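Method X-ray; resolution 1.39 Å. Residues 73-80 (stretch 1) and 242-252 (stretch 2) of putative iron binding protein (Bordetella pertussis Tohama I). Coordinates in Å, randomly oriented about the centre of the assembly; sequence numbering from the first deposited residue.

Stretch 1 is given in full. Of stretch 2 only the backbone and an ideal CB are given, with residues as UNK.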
ATOM      1  N   GLY A  73      18.196  -0.416   9.053  1.00 23.67           N
ATOM      2  CA  GLY A  73      18.587  -1.425  10.020  1.00 24.03           C
ATOM      3  C   GLY A  73      19.752  -2.319   9.608  1.00 23.88           C
ATOM      4  O   GLY A  73      20.157  -3.198  10.384  1.00 25.05           O
ATOM      5  N   GLY A  74      20.250  -2.138   8.382  1.00 23.31           N
ATOM      6  CA  GLY A  74      21.472  -2.776   7.903  1.00 22.82           C
ATOM      7  C   GLY A  74      21.339  -4.195   7.383  1.00 22.22           C
ATOM      8  O   GLY A  74      22.339  -4.921   7.277  1.00 22.81           O
ATOM      9  N   VAL A  75      20.123  -4.611   7.030  1.00 20.84           N
ATOM     10  CA  VAL A  75      19.877  -6.000   6.640  1.00 20.57           C
ATOM     11  C   VAL A  75      19.583  -6.161   5.148  1.00 19.44           C
ATOM     12  O   VAL A  75      19.120  -7.213   4.719  1.00 19.44           O
ATOM     13  CB  VAL A  75      18.760  -6.646   7.490  1.00 20.78           C
ATOM     14  CG1 VAL A  75      19.144  -6.629   8.980  1.00 21.81           C
ATOM     15  CG2 VAL A  75      17.402  -5.976   7.278  1.00 21.06           C
ATOM     16  N   THR A  76      19.887  -5.117   4.385  1.00 19.38           N
ATOM     17  CA  THR A  76      19.818  -5.145   2.922  1.00 19.43           C
ATOM     18  C   THR A  76      21.163  -4.821   2.268  1.00 19.35           C
ATOM     19  O   THR A  76      22.092  -4.327   2.928  1.00 19.47           O
ATOM     20  CB  THR A  76      18.746  -4.133   2.401  1.00 19.54           C
ATOM     21  OG1 THR A  76      19.189  -2.776   2.566  1.00 19.25           O
ATOM     22  CG2 THR A  76      17.432  -4.225   3.193  1.00 20.37           C
ATOM     23  N   GLN A  77      21.250  -5.092   0.967  1.00 18.80           N
ATOM     24  CA  GLN A  77      22.349  -4.601   0.145  1.00 19.27           C
ATOM     25  C   GLN A  77      21.850  -3.980  -1.157  1.00 19.24           C
ATOM     26  O   GLN A  77      20.747  -4.292  -1.643  1.00 20.25           O
ATOM     27  CB  GLN A  77      23.353  -5.726  -0.173  1.00 19.22           C
ATOM     28  CG  GLN A  77      22.791  -6.824  -1.051  1.00 20.17           C
ATOM     29  CD  GLN A  77      23.787  -7.951  -1.254  1.00 19.82           C
ATOM     30  OE1 GLN A  77      23.589  -9.051  -0.763  1.00 20.53           O
ATOM     31  NE2 GLN A  77      24.846  -7.673  -1.993  1.00 21.50           N
ATOM     32  N   LYS A  78      22.681  -3.106  -1.707  1.00 19.93           N
ATOM     33  CA  LYS A  78      22.442  -2.400  -2.956  1.00 21.18           C
ATOM     34  C   LYS A  78      22.617  -3.366  -4.115  1.00 21.26           C
ATOM     35  O   LYS A  78      23.488  -4.222  -4.075  1.00 20.99           O
ATOM     36  CB  LYS A  78      23.439  -1.239  -3.078  1.00 21.90           C
ATOM     37  CG  LYS A  78      23.178  -0.123  -2.080  1.00 24.17           C
ATOM     38  CD  LYS A  78      24.225   0.953  -2.133  1.00 27.53           C
ATOM     39  CE  LYS A  78      24.121   1.845  -0.920  1.00 29.72           C
ATOM     40  NZ  LYS A  78      24.647   3.208  -1.202  1.00 31.72           N
ATOM     41  N   ILE A  79      21.768  -3.240  -5.131  1.00 20.81           N
ATOM     42  CA  ILE A  79      21.935  -4.005  -6.364  1.00 21.48           C
ATOM     43  C   ILE A  79      21.793  -3.087  -7.558  1.00 21.34           C
ATOM     44  O   ILE A  79      21.233  -1.989  -7.469  1.00 21.36           O
ATOM     45  CB  ILE A  79      20.952  -5.207  -6.468  1.00 22.16           C
ATOM     46  CG1 ILE A  79      19.509  -4.721  -6.590  1.00 22.71           C
ATOM     47  CG2 ILE A  79      21.138  -6.175  -5.286  1.00 22.73           C
ATOM     48  CD1 ILE A  79      18.571  -5.787  -7.066  1.00 23.25           C
ATOM     49  N   GLN A  80      22.343  -3.558  -8.669  1.00 21.88           N
ATOM     50  CA  GLN A  80      22.278  -2.871  -9.938  1.00 22.46           C
ATOM     51  C   GLN A  80      21.512  -3.793 -10.861  1.00 20.74           C
ATOM     52  O   GLN A  80      21.847  -4.974 -11.023  1.00 21.90           O
ATOM     53  CB  GLN A  80      23.680  -2.587 -10.469  1.00 23.69           C
ATOM     54  CG  GLN A  80      24.437  -1.560  -9.642  1.00 27.71           C
ATOM     55  CD  GLN A  80      24.967  -2.113  -8.322  1.00 31.81           C
ATOM     56  OE1 GLN A  80      25.606  -3.167  -8.299  1.00 34.43           O
ATOM     57  NE2 GLN A  80      24.694  -1.410  -7.220  1.00 33.80           N
ATOM     58  N   UNK A 242      10.274  -5.038  -1.796  1.00 10.59           N
ATOM     59  CA  UNK A 242      11.293  -6.005  -1.480  1.00 12.29           C
ATOM     60  C   UNK A 242      12.681  -5.436  -1.662  1.00 12.68           C
ATOM     61  O   UNK A 242      12.893  -4.419  -2.284  1.00 13.00           O
ATOM     62  CB  UNK A 242      11.119  -7.256  -2.343  1.00 12.29           C
ATOM     63  N   UNK A 243      13.631  -6.171  -1.115  1.00 14.00           N
ATOM     64  CA  UNK A 243      15.049  -5.826  -1.148  1.00 14.08           C
ATOM     65  C   UNK A 243      15.845  -7.114  -1.064  1.00 14.57           C
ATOM     66  O   UNK A 243      15.350  -8.120  -0.548  1.00 14.26           O
ATOM     67  CB  UNK A 243      15.424  -4.870  -0.013  1.00 14.08           C
ATOM     68  N   UNK A 244      17.067  -7.088  -1.589  1.00 15.27           N
ATOM     69  CA  UNK A 244      17.981  -8.214  -1.399  1.00 16.08           C
ATOM     70  C   UNK A 244      18.623  -8.102  -0.011  1.00 15.82           C
ATOM     71  O   UNK A 244      19.058  -7.035   0.394  1.00 16.20           O
ATOM     72  CB  UNK A 244      19.049  -8.245  -2.494  1.00 16.08           C
ATOM     73  N   UNK A 245      18.651  -9.209   0.713  1.00 16.50           N
ATOM     74  CA  UNK A 245      19.233  -9.224   2.064  1.00 17.13           C
ATOM     75  C   UNK A 245      20.740  -8.989   2.043  1.00 18.18           C
ATOM     76  O   UNK A 245      21.442  -9.410   1.112  1.00 18.11           O
ATOM     77  CB  UNK A 245      18.933 -10.557   2.752  1.00 17.13           C
ATOM     78  N   UNK A 246      21.230  -8.330   3.091  1.00 19.36           N
ATOM     79  CA  UNK A 246      22.634  -7.902   3.191  1.00 19.86           C
ATOM     80  C   UNK A 246      23.633  -9.053   3.020  1.00 20.47           C
ATOM     81  O   UNK A 246      24.692  -8.880   2.406  1.00 20.98           O
ATOM     82  CB  UNK A 246      22.869  -7.228   4.544  1.00 19.86           C
ATOM     83  N   UNK A 247      23.284 -10.213   3.547  1.00 20.68           N
ATOM     84  CA  UNK A 247      24.177 -11.377   3.523  1.00 21.54           C
ATOM     85  C   UNK A 247      23.645 -12.536   2.672  1.00 21.41           C
ATOM     86  O   UNK A 247      23.971 -13.705   2.898  1.00 21.99           O
ATOM     87  CB  UNK A 247      24.414 -11.868   4.952  1.00 21.54           C
ATOM     88  N   UNK A 248      22.840 -12.207   1.659  1.00 19.96           N
ATOM     89  CA  UNK A 248      22.217 -13.220   0.809  1.00 19.52           C
ATOM     90  C   UNK A 248      23.249 -14.256   0.381  1.00 19.07           C
ATOM     91  O   UNK A 248      24.223 -13.882  -0.267  1.00 19.45           O
ATOM     92  CB  UNK A 248      21.571 -12.574  -0.418  1.00 19.52           C
ATOM     93  N   UNK A 249      23.047 -15.517   0.754  1.00 18.56           N
ATOM     94  CA  UNK A 249      23.959 -16.589   0.318  1.00 18.74           C
ATOM     95  C   UNK A 249      23.787 -17.000  -1.143  1.00 18.89           C
ATOM     96  O   UNK A 249      24.706 -17.579  -1.717  1.00 19.38           O
ATOM     97  CB  UNK A 249      23.758 -17.820   1.204  1.00 18.74           C
ATOM     98  N   UNK A 250      22.623 -16.735  -1.730  1.00 18.46           N
ATOM     99  CA  UNK A 250      22.344 -17.018  -3.136  1.00 18.53           C
ATOM    100  C   UNK A 250      22.041 -15.703  -3.858  1.00 18.64           C
ATOM    101  O   UNK A 250      20.918 -15.516  -4.345  1.00 17.71           O
ATOM    102  CB  UNK A 250      21.178 -17.999  -3.277  1.00 18.53           C
ATOM    103  N   UNK A 251      23.011 -14.794  -3.911  1.00 18.78           N
ATOM    104  CA  UNK A 251      22.766 -13.426  -4.388  1.00 19.57           C
ATOM    105  C   UNK A 251      22.290 -13.395  -5.833  1.00 19.19           C
ATOM    106  O   UNK A 251      21.372 -12.662  -6.169  1.00 18.67           O
ATOM    107  CB  UNK A 251      24.037 -12.585  -4.252  1.00 19.57           C
ATOM    108  N   UNK A 252      22.919 -14.164  -6.704  1.00 18.57           N
ATOM    109  CA  UNK A 252      22.495 -14.192  -8.102  1.00 18.19           C
ATOM    110  C   UNK A 252      21.040 -14.634  -8.214  1.00 17.12           C
ATOM    111  O   UNK A 252      20.269 -14.048  -8.958  1.00 16.32           O
ATOM    112  CB  UNK A 252      23.395 -15.122  -8.917  1.00 18.19           C
TER

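Position 242, in extended conformation, lies beyond the reach of stretch 1, which therefore sets no preference; it is Ala-242. At 243 the strand continues and CA-to-CB points toward Thr-76, the ideal CB lying 3.8 Å from CG2 of that residue. The ideal CB already stands at contact distance from a methyl, so a small apolar side chain fits without needing to reach further. The residue is Ala-243, whose CB touches Thr-76 CG2 at 3.8 Å.

The backbone at 244 pairs with stretch 1: N of Gln-77 donates to O of 244 at 3.0 Å, and CA of Thr-76 approaches the same oxygen at 3.2 Å in a CA-H...O contact. The ideal CB lies on the same side of the sheet as the Gln-77 side chain, 4.1 Å from Ile-79 CG2 and 4.3 Å from Gln-77 CG. Valine, isoleucine or another apolar residue would fit, the beta-branched ones being at ease in a strand. Val-244 (chi1 t) packs its CG2 3.9 Å from Ile-79 CG2. A water accepts from its N, and the water O lies 2.7 Å from Gln-77 O, placed to donate to it.

At 245 CA-to-CB points away overall, although the ideal CB is 3.9 Å from Val-75 O; stretch 1 leaves the choice wide. Ala-245 contributes mainly backbone: its CA makes a CA-H...O contact of 3.3 Å with Val-75 O. It also opens a type I turn, closed by N of 248 donating to O of Ala-245 at 3.2 Å.

Position 246 donates from N to Val-75 O at 2.9 Å, which rules against proline. Its CB points sideways, close over backbone oxygens, 3.4 Å from Thr-76 O and 3.6 Å from Gly-74 O, so a methyl packs well there, while a longer chain could leave outward. Ala-246 sets its CB 3.4 Å from Thr-76 O.

At 247, phi/psi of -115/28 suit the turn and CB points away, so polar residues are welcome; His-247 barely touches stretch 1. At 248 CB points toward stretch 1, near the amide end of the Gln-77 side chain, and a small side chain serves; it is Ala-248.

Position 249, with phi -75, accepts proline, and Pro-249 is found. Position 250 immediately precedes a helix, where Asn, Asp, Ser or Thr is common; Asn-250 makes no capping bond with its side chain.

At 251 CB points toward stretch 1, but a long side chain is needed to approach the carbonyl oxygen of Lys-78, making lysine or arginine plausible. Lys-251, t at chi1 to chi3 and p at chi4, brings NZ to a water that donates to Lys-78 O; NZ also passes 3.1 Å from Ile-79 CG2. Position 252, out of reach, needs only a helix former: Ala-252.

Stretch 2, residues 242-252: AAVAAHAPNKA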
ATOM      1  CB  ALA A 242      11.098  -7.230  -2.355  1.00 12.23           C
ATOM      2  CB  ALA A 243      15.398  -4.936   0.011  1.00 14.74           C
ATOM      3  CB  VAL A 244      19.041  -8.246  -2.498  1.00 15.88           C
ATOM      4  CG1 VAL A 244      20.087  -9.336  -2.220  1.00 16.22           C
ATOM      5  CG2 VAL A 244      18.389  -8.480  -3.860  1.00 16.13           C
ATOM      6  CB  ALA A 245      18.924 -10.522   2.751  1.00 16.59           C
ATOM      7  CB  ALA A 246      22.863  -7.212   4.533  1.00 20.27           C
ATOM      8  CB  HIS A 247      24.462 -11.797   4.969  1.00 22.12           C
ATOM      9  CG  HIS A 247      25.120 -10.717   5.767  1.00 23.97           C
ATOM     10  ND1 HIS A 247      26.412 -10.307   5.526  1.00 26.48           N
ATOM     11  CD2 HIS A 247      24.658  -9.932   6.770  1.00 25.56           C
ATOM     12  CE1 HIS A 247      26.725  -9.327   6.355  1.00 26.56           C
ATOM     13  NE2 HIS A 247      25.676  -9.076   7.120  1.00 26.89           N
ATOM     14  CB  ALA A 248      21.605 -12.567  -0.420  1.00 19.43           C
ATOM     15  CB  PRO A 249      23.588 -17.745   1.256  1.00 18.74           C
ATOM     16  CG  PRO A 249      22.128 -17.522   1.584  1.00 19.02           C
ATOM     17  CD  PRO A 249      22.034 -16.038   1.693  1.00 18.67           C
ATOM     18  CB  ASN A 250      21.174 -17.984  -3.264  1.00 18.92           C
ATOM     19  CG  ASN A 250      21.341 -19.232  -2.412  1.00 19.91           C
ATOM     20  OD1 ASN A 250      22.150 -20.109  -2.738  1.00 21.90           O
ATOM     21  ND2 ASN A 250      20.574 -19.332  -1.333  1.00 19.27           N
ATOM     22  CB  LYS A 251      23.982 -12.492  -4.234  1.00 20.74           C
ATOM     23  CG  LYS A 251      23.627 -11.004  -4.478  1.00 22.58           C
ATOM     24  CD  LYS A 251      24.821 -10.059  -4.325  1.00 25.05           C
ATOM     25  CE  LYS A 251      24.679  -8.781  -5.136  1.00 26.33           C
ATOM     26  NZ  LYS A 251      23.636  -7.857  -4.617  1.00 29.96           N
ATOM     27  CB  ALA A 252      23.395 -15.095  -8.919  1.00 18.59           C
TER
HETATM   28  O   HOH W   1      18.246  -4.666  -2.615  1.00 18.60           O
HETATM   29  O   HOH W   2      25.187  -5.662  -5.828  1.00 30.22           O
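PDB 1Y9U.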